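PDB 5GSZ: kinesin-like protein KIF19 from Mus musculus, which walks toward microtubule plus ends as a kinesin-8 motor and depolymerizes microtubules at ciliary tips, thereby regulating the length of motile cilia. Local coordinates for residues Arg159-Pro164 with Arg204-Glu209; Ser149-Tyr154 with His221-Val226; Leu16-Ile21 with Ala321-Ala326. All coordinates share one frame; numbering follows the deposited sequence.

Interaction 1: Arg159-Pro164 with Arg204-Glu209; sequences RDLLNP and RQRTQE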
# COMPACT_ATOMS: atom_id res chain seq x y z
N ARG A 159 -2.22 5.02 16.21
CA ARG A 159 -3.01 6.21 16.46
C ARG A 159 -4.18 6.26 15.49
O ARG A 159 -4.09 5.75 14.37
CB ARG A 159 -2.16 7.48 16.31
CG ARG A 159 -1.09 7.64 17.42
CD ARG A 159 -0.07 8.74 17.12
NE ARG A 159 -0.67 10.05 16.89
CZ ARG A 159 -0.64 10.69 15.72
NH1 ARG A 159 -0.03 10.13 14.69
NH2 ARG A 159 -1.21 11.89 15.59
N ASP A 160 -5.28 6.88 15.93
CA ASP A 160 -6.44 7.14 15.07
C ASP A 160 -6.19 8.44 14.33
O ASP A 160 -6.19 9.52 14.94
CB ASP A 160 -7.72 7.22 15.90
CG ASP A 160 -8.96 7.58 15.06
OD1 ASP A 160 -8.85 7.83 13.84
OD2 ASP A 160 -10.06 7.63 15.64
N LEU A 161 -5.98 8.37 13.03
CA LEU A 161 -5.64 9.58 12.30
C LEU A 161 -6.81 10.56 12.20
O LEU A 161 -6.59 11.70 11.79
CB LEU A 161 -5.14 9.24 10.90
CG LEU A 161 -3.78 8.57 10.87
CD1 LEU A 161 -3.53 8.07 9.44
CD2 LEU A 161 -2.69 9.54 11.35
N LEU A 162 -8.03 10.13 12.53
CA LEU A 162 -9.20 10.99 12.42
C LEU A 162 -9.60 11.60 13.76
O LEU A 162 -10.51 12.43 13.80
CB LEU A 162 -10.39 10.22 11.84
CG LEU A 162 -10.18 9.64 10.44
CD1 LEU A 162 -11.44 8.96 9.94
CD2 LEU A 162 -9.75 10.72 9.49
N ASN A 163 -8.94 11.20 14.83
CA ASN A 163 -9.18 11.64 16.20
C ASN A 163 -7.90 11.39 16.99
O ASN A 163 -7.85 10.47 17.82
CB ASN A 163 -10.41 10.91 16.76
CG ASN A 163 -10.72 11.29 18.19
OD1 ASN A 163 -10.45 10.54 19.13
ND2 ASN A 163 -11.31 12.47 18.36
N PRO A 164 -6.84 12.17 16.74
CA PRO A 164 -5.58 11.96 17.47
C PRO A 164 -5.70 12.11 18.98
O PRO A 164 -4.89 11.53 19.71
CB PRO A 164 -4.66 13.04 16.89
CG PRO A 164 -5.28 13.44 15.61
CD PRO A 164 -6.74 13.26 15.76
N ARG A 204 -2.40 14.74 8.01
CA ARG A 204 -1.50 15.63 8.72
C ARG A 204 -1.34 15.29 10.19
O ARG A 204 -0.52 15.91 10.87
CB ARG A 204 -1.95 17.08 8.55
CG ARG A 204 -1.80 17.54 7.13
CD ARG A 204 -2.62 18.78 6.85
NE ARG A 204 -3.66 18.43 5.88
CZ ARG A 204 -4.28 19.29 5.07
NH1 ARG A 204 -3.96 20.55 5.10
NH2 ARG A 204 -5.21 18.88 4.22
N GLN A 205 -2.08 14.33 10.72
CA GLN A 205 -1.85 13.88 12.08
C GLN A 205 -0.80 12.78 12.16
O GLN A 205 -0.38 12.42 13.27
CB GLN A 205 -3.16 13.40 12.71
CG GLN A 205 -4.30 14.34 12.38
CD GLN A 205 -3.96 15.77 12.73
OE1 GLN A 205 -3.57 16.07 13.86
NE2 GLN A 205 -4.08 16.66 11.75
N ARG A 206 -0.36 12.26 11.02
CA ARG A 206 0.74 11.31 10.99
C ARG A 206 1.96 11.89 11.67
O ARG A 206 2.33 13.05 11.44
CB ARG A 206 1.07 10.92 9.55
CG ARG A 206 -0.07 10.27 8.79
CD ARG A 206 0.29 10.00 7.32
NE ARG A 206 1.13 8.83 7.05
CZ ARG A 206 1.39 8.42 5.80
NH1 ARG A 206 0.87 9.09 4.78
NH2 ARG A 206 2.14 7.35 5.56
N THR A 207 2.60 11.08 12.52
CA THR A 207 3.83 11.46 13.20
C THR A 207 4.85 12.05 12.22
O THR A 207 5.12 11.49 11.16
CB THR A 207 4.41 10.23 13.88
OG1 THR A 207 3.44 9.70 14.80
CG2 THR A 207 5.67 10.58 14.62
N GLN A 208 5.42 13.20 12.60
CA GLN A 208 6.29 13.99 11.73
C GLN A 208 7.77 13.64 11.96
O GLN A 208 8.15 13.07 12.98
CB GLN A 208 6.07 15.48 11.97
N GLU A 209 8.59 14.01 10.98
CA GLU A 209 10.04 13.85 11.10
C GLU A 209 10.62 14.95 11.98
O GLU A 209 10.37 16.14 11.72
CB GLU A 209 10.71 13.87 9.72
CG GLU A 209 10.92 12.49 9.13
CD GLU A 209 11.06 12.50 7.61
OE1 GLU A 209 10.83 13.57 7.00
OE2 GLU A 209 11.37 11.42 7.04

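Interaction 2: Ser149-Tyr154 with His221-Val226; sequences SYLEIY and HAVLQV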
# COMPACT_ATOMS: atom_id res chain seq x y z
N SER A 149 -12.13 3.42 8.52
CA SER A 149 -11.26 3.99 9.52
C SER A 149 -9.94 4.34 8.87
O SER A 149 -9.61 3.84 7.79
CB SER A 149 -11.02 3.04 10.68
OG SER A 149 -12.23 2.78 11.33
N TYR A 150 -9.17 5.19 9.54
CA TYR A 150 -7.90 5.66 8.99
C TYR A 150 -6.92 5.83 10.14
O TYR A 150 -7.09 6.75 10.95
CB TYR A 150 -8.11 6.95 8.22
CG TYR A 150 -6.96 7.40 7.37
CD1 TYR A 150 -6.27 6.51 6.57
CD2 TYR A 150 -6.60 8.75 7.32
CE1 TYR A 150 -5.20 6.94 5.75
CE2 TYR A 150 -5.56 9.19 6.51
CZ TYR A 150 -4.87 8.29 5.74
OH TYR A 150 -3.84 8.74 4.95
N LEU A 151 -5.92 4.97 10.22
CA LEU A 151 -5.05 4.90 11.39
C LEU A 151 -3.59 4.99 10.96
O LEU A 151 -3.24 4.80 9.79
CB LEU A 151 -5.32 3.62 12.18
CG LEU A 151 -5.04 2.34 11.40
CD1 LEU A 151 -3.87 1.57 11.99
CD2 LEU A 151 -6.28 1.49 11.30
N GLU A 152 -2.73 5.32 11.93
CA GLU A 152 -1.29 5.23 11.74
C GLU A 152 -0.74 4.06 12.54
O GLU A 152 -1.25 3.74 13.61
CB GLU A 152 -0.58 6.50 12.19
CG GLU A 152 0.89 6.58 11.78
CD GLU A 152 1.55 7.84 12.29
OE1 GLU A 152 1.40 8.12 13.51
OE2 GLU A 152 2.16 8.58 11.48
N ILE A 153 0.29 3.42 11.99
CA ILE A 153 1.24 2.62 12.75
C ILE A 153 2.60 3.29 12.62
O ILE A 153 3.14 3.40 11.51
CB ILE A 153 1.31 1.16 12.28
CG1 ILE A 153 -0.09 0.62 12.00
CG2 ILE A 153 1.98 0.29 13.34
CD1 ILE A 153 -0.07 -0.73 11.33
N TYR A 154 3.14 3.75 13.73
CA TYR A 154 4.43 4.41 13.78
C TYR A 154 5.22 3.75 14.90
O TYR A 154 4.84 3.85 16.07
CB TYR A 154 4.29 5.91 14.04
CG TYR A 154 5.61 6.60 14.09
CD1 TYR A 154 6.20 7.10 12.94
CD2 TYR A 154 6.31 6.71 15.29
CE1 TYR A 154 7.44 7.71 12.98
CE2 TYR A 154 7.54 7.31 15.34
CZ TYR A 154 8.10 7.81 14.20
OH TYR A 154 9.34 8.41 14.27
N HIS A 221 3.27 4.09 8.61
CA HIS A 221 2.26 3.38 7.82
C HIS A 221 0.93 4.09 7.97
O HIS A 221 0.52 4.39 9.09
CB HIS A 221 2.07 1.94 8.28
CG HIS A 221 3.26 1.06 8.13
ND1 HIS A 221 4.02 1.01 6.98
CD2 HIS A 221 3.79 0.13 8.97
CE1 HIS A 221 4.99 0.12 7.13
NE2 HIS A 221 4.87 -0.42 8.33
N ALA A 222 0.24 4.31 6.87
CA ALA A 222 -1.13 4.82 6.93
C ALA A 222 -2.07 3.73 6.42
O ALA A 222 -1.90 3.22 5.32
CB ALA A 222 -1.27 6.12 6.15
N VAL A 223 -3.03 3.34 7.24
CA VAL A 223 -3.95 2.29 6.86
C VAL A 223 -5.35 2.87 6.80
O VAL A 223 -5.85 3.42 7.79
CB VAL A 223 -3.90 1.08 7.81
CG1 VAL A 223 -4.73 -0.03 7.21
CG2 VAL A 223 -2.45 0.62 8.04
N LEU A 224 -5.96 2.77 5.63
CA LEU A 224 -7.38 3.04 5.45
C LEU A 224 -8.08 1.69 5.26
O LEU A 224 -7.77 0.94 4.32
CB LEU A 224 -7.59 3.98 4.26
CG LEU A 224 -9.05 4.33 4.01
CD1 LEU A 224 -9.52 5.22 5.12
CD2 LEU A 224 -9.23 5.01 2.67
N GLN A 225 -8.98 1.35 6.17
CA GLN A 225 -9.75 0.13 6.03
C GLN A 225 -11.23 0.44 5.88
O GLN A 225 -11.75 1.34 6.53
CB GLN A 225 -9.53 -0.83 7.19
CG GLN A 225 -9.38 -0.22 8.55
CD GLN A 225 -9.74 -1.23 9.63
OE1 GLN A 225 -10.46 -2.22 9.37
NE2 GLN A 225 -9.21 -1.01 10.85
N VAL A 226 -11.87 -0.29 4.98
CA VAL A 226 -13.28 -0.15 4.68
C VAL A 226 -13.93 -1.51 4.87
O VAL A 226 -13.53 -2.49 4.22
CB VAL A 226 -13.52 0.34 3.24
CG1 VAL A 226 -15.02 0.55 3.00
CG2 VAL A 226 -12.73 1.59 2.98

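Interaction 3: Leu16-Ile21 with Ala321-Ala326; sequences LRVRPI and AHISPA. With ADP (adenosine-5'-diphosphate), chain B.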
# COMPACT_ATOMS: atom_id res chain seq x y z
N LEU A 16 4.23 -1.54 -11.12
CA LEU A 16 5.32 -0.60 -10.89
C LEU A 16 4.99 0.75 -11.50
O LEU A 16 4.63 0.82 -12.68
CB LEU A 16 6.67 -1.09 -11.42
CG LEU A 16 7.73 -0.18 -10.77
CD1 LEU A 16 8.85 -0.96 -10.07
CD2 LEU A 16 8.31 0.87 -11.73
N ARG A 17 5.12 1.81 -10.69
CA ARG A 17 4.88 3.18 -11.12
C ARG A 17 6.17 3.98 -11.08
O ARG A 17 6.82 4.07 -10.03
CB ARG A 17 3.83 3.87 -10.24
CG ARG A 17 3.36 5.20 -10.79
CD ARG A 17 2.17 5.66 -10.01
NE ARG A 17 1.54 6.80 -10.61
CZ ARG A 17 0.45 7.37 -10.11
NH1 ARG A 17 -0.08 6.89 -9.00
NH2 ARG A 17 -0.09 8.42 -10.71
N VAL A 18 6.51 4.59 -12.21
CA VAL A 18 7.62 5.54 -12.31
C VAL A 18 7.05 6.95 -12.22
O VAL A 18 6.23 7.35 -13.06
CB VAL A 18 8.40 5.35 -13.62
CG1 VAL A 18 9.70 6.11 -13.54
CG2 VAL A 18 8.60 3.85 -13.92
N ARG A 19 7.46 7.70 -11.22
CA ARG A 19 7.00 9.07 -11.19
C ARG A 19 7.85 9.89 -12.15
O ARG A 19 8.96 9.49 -12.49
CB ARG A 19 7.08 9.64 -9.78
CG ARG A 19 8.47 9.67 -9.22
CD ARG A 19 8.48 10.47 -7.94
NE ARG A 19 9.80 10.59 -7.32
CZ ARG A 19 10.81 11.29 -7.84
NH1 ARG A 19 10.67 11.91 -9.01
NH2 ARG A 19 11.98 11.37 -7.20
N PRO A 20 7.36 11.03 -12.61
CA PRO A 20 8.22 11.93 -13.39
C PRO A 20 9.45 12.33 -12.60
O PRO A 20 9.43 12.39 -11.37
CB PRO A 20 7.33 13.14 -13.68
CG PRO A 20 5.94 12.61 -13.52
CD PRO A 20 6.00 11.56 -12.47
N ILE A 21 10.53 12.65 -13.33
CA ILE A 21 11.73 13.17 -12.69
C ILE A 21 11.46 14.55 -12.07
O ILE A 21 10.62 15.32 -12.55
CB ILE A 21 12.91 13.21 -13.69
CG1 ILE A 21 14.21 13.52 -12.93
CG2 ILE A 21 12.63 14.21 -14.80
CD1 ILE A 21 15.44 13.03 -13.61
N ALA A 321 4.51 -0.86 -6.43
CA ALA A 321 5.86 -0.37 -6.19
C ALA A 321 6.10 0.94 -6.93
O ALA A 321 5.61 1.14 -8.05
CB ALA A 321 6.88 -1.41 -6.63
N HIS A 322 6.88 1.83 -6.31
CA HIS A 322 7.17 3.17 -6.83
C HIS A 322 8.67 3.40 -6.93
O HIS A 322 9.41 3.04 -6.01
CB HIS A 322 6.56 4.24 -5.91
CG HIS A 322 5.07 4.15 -5.81
ND1 HIS A 322 4.42 3.26 -4.98
CD2 HIS A 322 4.09 4.83 -6.46
CE1 HIS A 322 3.12 3.41 -5.11
NE2 HIS A 322 2.89 4.35 -6.01
N ILE A 323 9.12 4.00 -8.03
CA ILE A 323 10.52 4.40 -8.18
C ILE A 323 10.61 5.79 -8.78
O ILE A 323 9.68 6.29 -9.42
CB ILE A 323 11.38 3.45 -9.06
CG1 ILE A 323 10.96 3.55 -10.53
CG2 ILE A 323 11.36 2.00 -8.54
CD1 ILE A 323 11.78 2.68 -11.45
N SER A 324 11.75 6.41 -8.55
CA SER A 324 12.20 7.57 -9.30
C SER A 324 12.85 7.11 -10.61
O SER A 324 13.46 6.04 -10.67
CB SER A 324 13.20 8.37 -8.49
OG SER A 324 13.75 9.43 -9.25
N PRO A 325 12.70 7.88 -11.68
CA PRO A 325 13.43 7.57 -12.92
C PRO A 325 14.83 8.16 -12.94
O PRO A 325 15.53 8.00 -13.94
CB PRO A 325 12.55 8.22 -14.01
CG PRO A 325 11.89 9.39 -13.31
CD PRO A 325 11.82 9.07 -11.83
N ALA A 326 15.23 8.80 -11.85
CA ALA A 326 16.47 9.55 -11.78
C ALA A 326 17.69 8.66 -11.58
O ALA A 326 17.68 7.72 -10.77
CB ALA A 326 16.39 10.56 -10.64
PB ADP B . 6.09 9.13 -0.84
O1B ADP B . 4.65 9.16 -0.39
O2B ADP B . 6.44 7.78 -1.43
O3B ADP B . 7.07 9.72 0.14
PA ADP B . 5.09 11.35 -2.22
O1A ADP B . 4.04 10.94 -3.21
O2A ADP B . 4.73 11.80 -0.83
O3A ADP B . 6.19 10.16 -2.08
O5' ADP B . 5.94 12.59 -2.78
C5' ADP B . 6.36 12.74 -4.12
C4' ADP B . 6.14 14.19 -4.50
O4' ADP B . 6.02 14.22 -5.92
C3' ADP B . 4.80 14.63 -3.97
O3' ADP B . 4.85 16.05 -3.93
C2' ADP B . 3.83 14.15 -5.02
O2' ADP B . 2.72 15.05 -5.14
C1' ADP B . 4.65 14.15 -6.31
N9 ADP B . 4.44 12.93 -7.12
C8 ADP B . 4.69 11.66 -6.74
N7 ADP B . 4.40 10.76 -7.72
C5 ADP B . 3.94 11.48 -8.76
C6 ADP B . 3.45 11.16 -10.10
N6 ADP B . 3.39 9.87 -10.53
N1 ADP B . 3.06 12.19 -10.88
C2 ADP B . 3.12 13.46 -10.46
N3 ADP B . 3.55 13.83 -9.24
C4 ADP B . 3.97 12.90 -8.36

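Interaction 1: Arg159-Pro164 with Arg204-Glu209
R159 reaches from the last residues of edge strand 157-160 of the kinesin motor-domain sheet to the loop that follows helix 192-203. Its guanidinium meets Q205 end-on, NH1 and NH2 both donating to the one carbonyl O of Q205. Q205 O lies in the guanidinium plane, 2.7 Å from R159 NH1, and both nitrogens reach it from the same face of the carbonyl. A bend at chi3 (57°) turns the end of the arginine chain, and NH1 also forms a salt bridge with E152, so the group is held against rotation. At D160 the chain enters a type I turn running to N163; within it the D160 side chain makes an Asx turn, OD1 accepting from L162 N at 2.8 Å. L161 sends CD2 against R206, 3.7 Å from its CG. The polar end of R206 leads away to S220 and D250, and the nearest atom of its side chain is about 4 Å from the bound magnesium ion. Last comes P164, which meets the folded side chain of Q205, whose NE2 bonds to K201 O: P164 CG lies 3.5 Å from Q205 CG and 3.6 Å from Q205 OE1.

Interaction 2: Ser149-Tyr154 with His221-Val226
The ring of Y150 has the backbone N of L224 at its edge, in its plane, while L224 CB, A222 CB and the V223 carbonyl come in at a slant. Y150 CG is anti to the backbone N (chi1 -168°), which lays the ring across the L224 side chain at about a right angle, Y150 CD1 3.7 Å from L224 CB. Farther out along the ring, Y150 CE1 packs 4.0 Å from A222 CB, and the hydroxyl beyond it is hydrogen-bonded to N203. The imidazole of H221, on the opposite face of the sheet, also meets its partner obliquely, the I153 carbonyl; its ND1 bonds to the backbone N of A252.

These groups belong to an antiparallel pairing of strands 142-154 and 220-232 in the central sheet of the motor domain, the segments running at 156°. S149 with Q225, L151 with V223 and I153 with H221 are hydrogen-bonded pairs; Y150 with L224 and E152 with A222 are non-hydrogen-bonded ones. Each hydrogen-bonded pair carries two bonds, for example V223 N to L151 O at 2.9 Å, nearly straight at 174°.

On the face bearing S149, L151 and I153, the L151 side chain lies alongside that of V223, pointing the same way, L151 CG 4.0 Å from V223 CB. Helix 302-307 covers I153, H221 and V223. On the other face, E152 brings CG to 3.5 Å from H221 O; its OE2 bonds to S220, its OE1 to R159 and T207.

Chemically, the hydrogen-bonded pairs satisfy each other's peptide groups, whereas Y150 and E152 bond outward to L161 and R159, and A222 and L224 to D250 and M248; contacts between side chains here are largely apolar, their polar tips finding partners beyond the two segments.

Interaction 3: Leu16-Ile21 with Ala321-Ala326
L16-V18 and A321-I323 form a parallel strand pairing within the central sheet, and the chains stay in contact as both leave it, I21 still meeting P325 and A326. Three bonds join the backbones: R17 N to A321 O at 2.8 Å, I323 N to R17 O, and R19 N to I323 O. L16, V18, A321 and I323 share one face, under helix 330-340. There L16 crosses I323 at about a right angle, its CD2 3.9 Å from I323 CD1, and V18 CG1 rests 3.6 Å from P325 CB.

R17 and H322 share the other face, toward the P-loop and its helix 110-114, where H322 NE2 bonds to T113. H322 CD2 packs against R17 CB. The run R17-P20 is the RxRP motif with which kinesins line the adenine pocket, and here it borders the ADP base: P20 CD is 3.4 Å from N1 of ADP and R19 CB 3.6 Å from its N7, while R17 NE approaches its N6. R17 keeps an extended chain whose NH2 bonds to Q77.

R19 passes its CB and CD along the base before its guanidinium leads off to S324. Its CG sits between backbone N and carbonyl carbon (chi1 61°), and the extended chain carries the guanidinium over S324, whose CB lies 3.5 Å above one face. NH2 makes a salt bridge with E25, which S324 OG also binds. An alanine in place of R19 would probably leave the E25 carboxylate without this charged mate and open a gap over S324 where the chain beyond CB now runs. S324 OG closes an ST turn as well, accepting from A326 N at 3.1 Å.

How the interactions relate
All three contacts involve strands of one mixed central sheet in the kinesin motor domain. Interactions 1 and 2 are neighbours, centres about 10 Å apart: strands 142-154 and 157-160 follow each other in the chain and pair in the sheet, L161 N lying 2.9 Å from Y150 O. Interaction 3 sits toward the other side of the sheet, its centre about 24 Å from that of interaction 2 and about 27 Å from that of interaction 1, without touching either. Along the chain the contacts are nested, 1 inside 2 and 2 inside 3, the last joining segments 300 residues apart. The bound nucleotide thus has interaction 3 at its adenine end, while R206 of interaction 1 comes near its magnesium ion.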